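Local coordinates for hypothetical protein Atu0240 (Agrobacterium tumefaciens str. C58, PDB 2GAX), which is of unknown function but belongs to the DUF2000 family, whose kinship with the PTH2 clan suggests a peptidyl-tRNA hydrolase-like fold, at residues S75-M89 / V101-M115. Numbering follows the deposited sequence.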
loop_
_atom_site.group_PDB
_atom_site.type_symbol
_atom_site.label_atom_id
_atom_site.label_comp_id
_atom_site.label_asym_id
_atom_site.label_seq_id
_atom_site.Cartn_x
_atom_site.Cartn_y
_atom_site.Cartn_z
ATOM N N SER A 75 -1.742 -12.512 -0.785
ATOM C CA SER A 75 -2.637 -11.734 0.088
ATOM C C SER A 75 -4.094 -12.160 -0.061
ATOM O O SER A 75 -4.818 -12.225 0.921
ATOM C CB SER A 75 -2.495 -10.225 -0.140
ATOM O OG SER A 75 -2.969 -9.856 -1.424
ATOM N N LEU A 76 -4.503 -12.473 -1.287
ATOM C CA LEU A 76 -5.871 -12.915 -1.565
ATOM C C LEU A 76 -6.090 -14.295 -0.955
ATOM O O LEU A 76 -7.136 -14.568 -0.355
ATOM C CB LEU A 76 -6.125 -12.944 -3.083
ATOM C CG LEU A 76 -6.248 -11.581 -3.783
ATOM C CD1 LEU A 76 -6.313 -11.752 -5.289
ATOM C CD2 LEU A 76 -7.485 -10.850 -3.298
ATOM N N GLU A 77 -5.082 -15.150 -1.111
ATOM C CA GLU A 77 -5.092 -16.499 -0.554
ATOM C C GLU A 77 -5.262 -16.470 0.961
ATOM O O GLU A 77 -5.940 -17.314 1.525
ATOM C CB GLU A 77 -3.812 -17.237 -0.946
ATOM C CG GLU A 77 -3.726 -17.581 -2.436
ATOM C CD GLU A 77 -2.439 -18.314 -2.823
ATOM O OE1 GLU A 77 -1.640 -18.682 -1.925
ATOM O OE2 GLU A 77 -2.222 -18.530 -4.040
ATOM N N ARG A 78 -4.659 -15.471 1.602
ATOM C CA ARG A 78 -4.737 -15.272 3.053
ATOM C C ARG A 78 -5.927 -14.424 3.506
ATOM O O ARG A 78 -5.959 -13.946 4.651
ATOM C CB ARG A 78 -3.450 -14.603 3.525
ATOM C CG ARG A 78 -2.200 -15.384 3.196
ATOM C CD ARG A 78 -1.890 -16.345 4.296
ATOM N NE ARG A 78 -0.653 -17.075 4.037
ATOM C CZ ARG A 78 -0.191 -18.040 4.823
ATOM N NH1 ARG A 78 -0.862 -18.383 5.917
ATOM N NH2 ARG A 78 0.941 -18.661 4.515
ATOM N N ASP A 79 -6.906 -14.231 2.620
ATOM C CA ASP A 79 -8.124 -13.464 2.945
ATOM C C ASP A 79 -7.862 -12.038 3.442
ATOM O O ASP A 79 -8.615 -11.514 4.269
ATOM C CB ASP A 79 -9.001 -14.197 3.979
ATOM C CG ASP A 79 -9.538 -15.518 3.468
ATOM O OD1 ASP A 79 -9.949 -15.601 2.295
ATOM O OD2 ASP A 79 -9.563 -16.476 4.269
ATOM N N ILE A 80 -6.810 -11.416 2.918
ATOM C CA ILE A 80 -6.485 -10.021 3.230
ATOM C C ILE A 80 -7.073 -9.099 2.163
ATOM O O ILE A 80 -6.995 -9.385 0.954
ATOM C CB ILE A 80 -4.942 -9.813 3.328
ATOM C CG1 ILE A 80 -4.288 -10.880 4.223
ATOM C CG2 ILE A 80 -4.572 -8.367 3.731
ATOM C CD1 ILE A 80 -4.802 -10.951 5.656
ATOM N N THR A 81 -7.702 -8.020 2.624
ATOM C CA THR A 81 -8.170 -6.951 1.756
ATOM C C THR A 81 -7.074 -5.890 1.709
ATOM O O THR A 81 -6.674 -5.348 2.744
ATOM C CB THR A 81 -9.523 -6.371 2.241
ATOM O OG1 THR A 81 -10.506 -7.417 2.252
ATOM C CG2 THR A 81 -10.006 -5.247 1.321
ATOM N N THR A 82 -6.581 -5.614 0.506
ATOM C CA THR A 82 -5.391 -4.768 0.351
ATOM C C THR A 82 -5.722 -3.484 -0.396
ATOM O O THR A 82 -6.761 -3.398 -1.033
ATOM C CB THR A 82 -4.280 -5.506 -0.443
ATOM O OG1 THR A 82 -4.784 -5.933 -1.721
ATOM C CG2 THR A 82 -3.750 -6.698 0.333
ATOM N N SER A 83 -4.858 -2.481 -0.296
ATOM C CA SER A 83 -4.858 -1.400 -1.297
ATOM C C SER A 83 -4.022 -1.855 -2.488
ATOM O O SER A 83 -2.992 -2.487 -2.309
ATOM C CB SER A 83 -4.252 -0.122 -0.720
ATOM O OG SER A 83 -4.901 0.228 0.485
ATOM N N LEU A 84 -4.456 -1.514 -3.699
ATOM C CA LEU A 84 -3.792 -1.973 -4.919
ATOM C C LEU A 84 -3.823 -0.894 -5.991
ATOM O O LEU A 84 -4.815 -0.169 -6.129
ATOM C CB LEU A 84 -4.423 -3.259 -5.449
ATOM C CG LEU A 84 -3.508 -4.165 -6.291
ATOM C CD1 LEU A 84 -2.471 -4.881 -5.460
ATOM C CD2 LEU A 84 -4.316 -5.145 -7.124
ATOM N N TYR A 85 -2.727 -0.808 -6.737
ATOM C CA TYR A 85 -2.530 0.219 -7.760
ATOM C C TYR A 85 -1.877 -0.486 -8.946
ATOM O O TYR A 85 -0.837 -1.132 -8.787
ATOM C CB TYR A 85 -1.598 1.299 -7.193
ATOM C CG TYR A 85 -1.628 2.661 -7.862
ATOM C CD1 TYR A 85 -1.946 3.810 -7.125
ATOM C CD2 TYR A 85 -1.326 2.811 -9.225
ATOM C CE1 TYR A 85 -1.970 5.080 -7.734
ATOM C CE2 TYR A 85 -1.335 4.061 -9.828
ATOM C CZ TYR A 85 -1.660 5.180 -9.087
ATOM O OH TYR A 85 -1.655 6.413 -9.704
ATOM N N ILE A 86 -2.511 -0.404 -10.115
ATOM C CA ILE A 86 -1.995 -1.027 -11.343
ATOM C C ILE A 86 -1.448 0.049 -12.284
ATOM O O ILE A 86 -1.800 1.214 -12.165
ATOM C CB ILE A 86 -3.051 -1.915 -12.093
ATOM C CG1 ILE A 86 -4.244 -1.082 -12.607
ATOM C CG2 ILE A 86 -3.552 -3.058 -11.193
ATOM C CD1 ILE A 86 -5.102 -1.809 -13.650
ATOM N N GLU A 87 -0.587 -0.366 -13.211
ATOM C CA GLU A 87 0.091 0.545 -14.128
ATOM C C GLU A 87 -0.863 1.441 -14.922
ATOM O O GLU A 87 -0.598 2.633 -15.109
ATOM C CB GLU A 87 0.963 -0.259 -15.092
ATOM C CG GLU A 87 1.983 0.580 -15.879
ATOM C CD GLU A 87 2.866 -0.275 -16.773
ATOM O OE1 GLU A 87 3.476 -1.231 -16.266
ATOM O OE2 GLU A 87 2.930 0.005 -17.994
ATOM N N GLU A 88 -1.973 0.862 -15.376
ATOM C CA GLU A 88 -2.919 1.568 -16.221
ATOM C C GLU A 88 -3.561 2.740 -15.506
ATOM O O GLU A 88 -4.043 3.656 -16.158
ATOM C CB GLU A 88 -3.996 0.627 -16.758
ATOM C CG GLU A 88 -3.554 -0.291 -17.888
ATOM C CD GLU A 88 -2.704 -1.471 -17.446
ATOM O OE1 GLU A 88 -2.514 -1.696 -16.225
ATOM O OE2 GLU A 88 -2.228 -2.191 -18.338
HETATM N N MSE A 89 -3.558 2.724 -14.171
HETATM C CA MSE A 89 -4.141 3.825 -13.394
HETATM C C MSE A 89 -3.351 5.142 -13.474
HETATM O O MSE A 89 -3.827 6.181 -13.024
HETATM C CB MSE A 89 -4.373 3.404 -11.940
HETATM C CG MSE A 89 -5.498 2.404 -11.821
HETATM SE SE MSE A 89 -5.530 1.498 -10.085
HETATM C CE MSE A 89 -5.483 3.046 -8.887
ATOM N N VAL A 101 -10.866 0.791 -15.284
ATOM C CA VAL A 101 -9.726 0.074 -15.861
ATOM C C VAL A 101 -9.209 -1.029 -14.930
ATOM O O VAL A 101 -8.829 -2.105 -15.382
ATOM C CB VAL A 101 -8.572 1.031 -16.304
ATOM C CG1 VAL A 101 -7.664 1.399 -15.143
ATOM C CG2 VAL A 101 -7.756 0.385 -17.397
ATOM N N PHE A 102 -9.198 -0.746 -13.632
ATOM C CA PHE A 102 -8.859 -1.744 -12.631
ATOM C C PHE A 102 -9.684 -3.031 -12.811
ATOM O O PHE A 102 -9.166 -4.131 -12.642
ATOM C CB PHE A 102 -9.086 -1.171 -11.229
ATOM C CG PHE A 102 -8.578 -2.044 -10.128
ATOM C CD1 PHE A 102 -7.234 -2.003 -9.762
ATOM C CD2 PHE A 102 -9.446 -2.886 -9.431
ATOM C CE1 PHE A 102 -6.755 -2.782 -8.726
ATOM C CE2 PHE A 102 -8.971 -3.690 -8.410
ATOM C CZ PHE A 102 -7.632 -3.649 -8.049
ATOM N N SER A 103 -10.961 -2.875 -13.146
ATOM C CA SER A 103 -11.878 -4.024 -13.306
ATOM C C SER A 103 -11.600 -4.839 -14.580
ATOM O O SER A 103 -12.195 -5.908 -14.780
ATOM C CB SER A 103 -13.347 -3.555 -13.267
ATOM O OG SER A 103 -13.737 -2.930 -14.488
ATOM N N HIS A 104 -10.703 -4.329 -15.438
ATOM C CA HIS A 104 -10.353 -4.999 -16.700
ATOM C C HIS A 104 -9.277 -6.059 -16.531
ATOM O O HIS A 104 -8.956 -6.779 -17.490
ATOM C CB HIS A 104 -9.925 -3.982 -17.771
ATOM C CG HIS A 104 -11.028 -3.064 -18.206
ATOM N ND1 HIS A 104 -10.809 -1.962 -18.999
ATOM C CD2 HIS A 104 -12.357 -3.079 -17.940
ATOM C CE1 HIS A 104 -11.956 -1.343 -19.217
ATOM N NE2 HIS A 104 -12.912 -2.003 -18.589
ATOM N N PHE A 105 -8.722 -6.159 -15.319
ATOM C CA PHE A 105 -7.652 -7.105 -15.024
ATOM C C PHE A 105 -7.943 -7.978 -13.816
ATOM O O PHE A 105 -8.757 -7.629 -12.950
ATOM C CB PHE A 105 -6.304 -6.378 -14.845
ATOM C CG PHE A 105 -5.913 -5.548 -16.035
ATOM C CD1 PHE A 105 -5.100 -6.081 -17.029
ATOM C CD2 PHE A 105 -6.399 -4.253 -16.185
ATOM C CE1 PHE A 105 -4.749 -5.309 -18.156
ATOM C CE2 PHE A 105 -6.062 -3.475 -17.316
ATOM C CZ PHE A 105 -5.254 -4.017 -18.296
ATOM N N SER A 106 -7.253 -9.116 -13.778
ATOM C CA SER A 106 -7.355 -10.097 -12.706
ATOM C C SER A 106 -5.922 -10.300 -12.185
ATOM O O SER A 106 -4.986 -9.831 -12.820
ATOM C CB SER A 106 -7.929 -11.396 -13.269
ATOM O OG SER A 106 -7.041 -11.924 -14.248
ATOM N N PRO A 107 -5.739 -10.952 -11.017
ATOM C CA PRO A 107 -4.378 -11.120 -10.476
ATOM C C PRO A 107 -3.378 -11.805 -11.412
ATOM O O PRO A 107 -2.183 -11.497 -11.355
ATOM C CB PRO A 107 -4.598 -11.957 -9.214
ATOM C CG PRO A 107 -5.988 -11.638 -8.811
ATOM C CD PRO A 107 -6.753 -11.494 -10.096
ATOM N N ASP A 108 -3.847 -12.715 -12.266
ATOM C CA ASP A 108 -2.935 -13.349 -13.224
ATOM C C ASP A 108 -2.536 -12.451 -14.417
ATOM O O ASP A 108 -1.560 -12.745 -15.106
ATOM C CB ASP A 108 -3.446 -14.731 -13.684
ATOM C CG ASP A 108 -4.734 -14.658 -14.495
ATOM O OD1 ASP A 108 -5.721 -14.043 -14.031
ATOM O OD2 ASP A 108 -4.773 -15.254 -15.599
ATOM N N THR A 109 -3.273 -11.366 -14.655
ATOM C CA THR A 109 -3.000 -10.496 -15.811
ATOM C C THR A 109 -2.650 -9.044 -15.474
ATOM O O THR A 109 -2.185 -8.303 -16.356
ATOM C CB THR A 109 -4.170 -10.455 -16.817
ATOM O OG1 THR A 109 -5.238 -9.660 -16.291
ATOM C CG2 THR A 109 -4.670 -11.848 -17.165
ATOM N N ALA A 110 -2.873 -8.628 -14.227
ATOM C CA ALA A 110 -2.631 -7.232 -13.853
ATOM C C ALA A 110 -1.139 -6.862 -13.858
ATOM O O ALA A 110 -0.266 -7.721 -13.654
ATOM C CB ALA A 110 -3.269 -6.905 -12.500
ATOM N N LYS A 111 -0.851 -5.586 -14.110
ATOM C CA LYS A 111 0.504 -5.070 -13.923
ATOM C C LYS A 111 0.489 -4.224 -12.656
ATOM O O LYS A 111 0.359 -3.015 -12.714
ATOM C CB LYS A 111 0.969 -4.249 -15.128
ATOM C CG LYS A 111 1.093 -5.049 -16.407
ATOM C CD LYS A 111 1.140 -4.130 -17.633
ATOM C CE LYS A 111 1.787 -4.832 -18.821
ATOM N NZ LYS A 111 1.106 -4.488 -20.109
ATOM N N VAL A 112 0.555 -4.889 -11.505
ATOM C CA VAL A 112 0.562 -4.188 -10.230
ATOM C C VAL A 112 1.832 -3.371 -10.103
ATOM O O VAL A 112 2.934 -3.874 -10.348
ATOM C CB VAL A 112 0.444 -5.130 -9.026
ATOM C CG1 VAL A 112 0.419 -4.329 -7.726
ATOM C CG2 VAL A 112 -0.831 -5.961 -9.135
ATOM N N VAL A 113 1.661 -2.103 -9.741
ATOM C CA VAL A 113 2.797 -1.231 -9.459
ATOM C C VAL A 113 2.965 -0.951 -7.961
ATOM O O VAL A 113 4.009 -0.477 -7.523
ATOM C CB VAL A 113 2.754 0.060 -10.304
ATOM C CG1 VAL A 113 2.776 -0.304 -11.798
ATOM C CG2 VAL A 113 1.508 0.905 -9.981
ATOM N N GLY A 114 1.947 -1.270 -7.170
ATOM C CA GLY A 114 2.055 -1.119 -5.720
ATOM C C GLY A 114 0.923 -1.813 -5.002
ATOM O O GLY A 114 -0.158 -1.969 -5.554
HETATM N N MSE A 115 1.200 -2.228 -3.771
HETATM C CA MSE A 115 0.207 -2.807 -2.876
HETATM C C MSE A 115 0.563 -2.430 -1.450
HETATM O O MSE A 115 1.743 -2.302 -1.108
HETATM C CB MSE A 115 0.173 -4.328 -3.002
HETATM C CG MSE A 115 -0.943 -5.002 -2.205
HETATM SE SE MSE A 115 -0.873 -6.976 -2.360
HETATM C CE MSE A 115 0.032 -7.404 -0.683
HETATM O O HOH W 1 -2.984 -4.034 -15.390
#
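The carbonyl of Y85 takes two amide protons from the facing strand, from V113 N to Y85 O at 2.8 Å, in the carbonyl plane, and from G114 N to Y85 O at 3.2 Å, tilted 20° out of it. Two residues opposite one make a classic beta bulge in this antiparallel pair. Y85 N returns a bond to G114 O, and beyond the bulge E87 N reaches K111 O at 2.9 Å.

Packing is tight on the face that carries L84 and M115. L84 turns its CG away from the backbone N (chi1 -154°), which carries CD1 to 3.6 Å from M115 CG and against V112, while CD2 meets the F102 ring at its edge. Selenomethionine M115 bends at its end, placing SE 4.0 Å from T82 CG2 and its methyl beside S75. Further along, I86 CD1 touches both F102 CA and F105 CD2, and the selenium of M89 makes an oblique Met-aromatic contact with F102.

Around E87, E88 and K111 the contact is looser and wetter. E88 OE1 sits over one face of F105, while E88 OE2 comes to 3.5 Å from F105 CZ, and a water links E88 OE1 to K111 N. K111 NZ stays 4.4 Å from E88 OE2, beyond a salt bridge; E87 instead pairs with R11. L76 on P107 makes a thin contact at the opposite margin.

Strand 83-86 forms an outer edge of the mixed sheet, with 112-120 separating it from 4-11. Helix 16-33 packs on the Y85 and V113 side, and helix 65-77 touches L84 and M115 from the other.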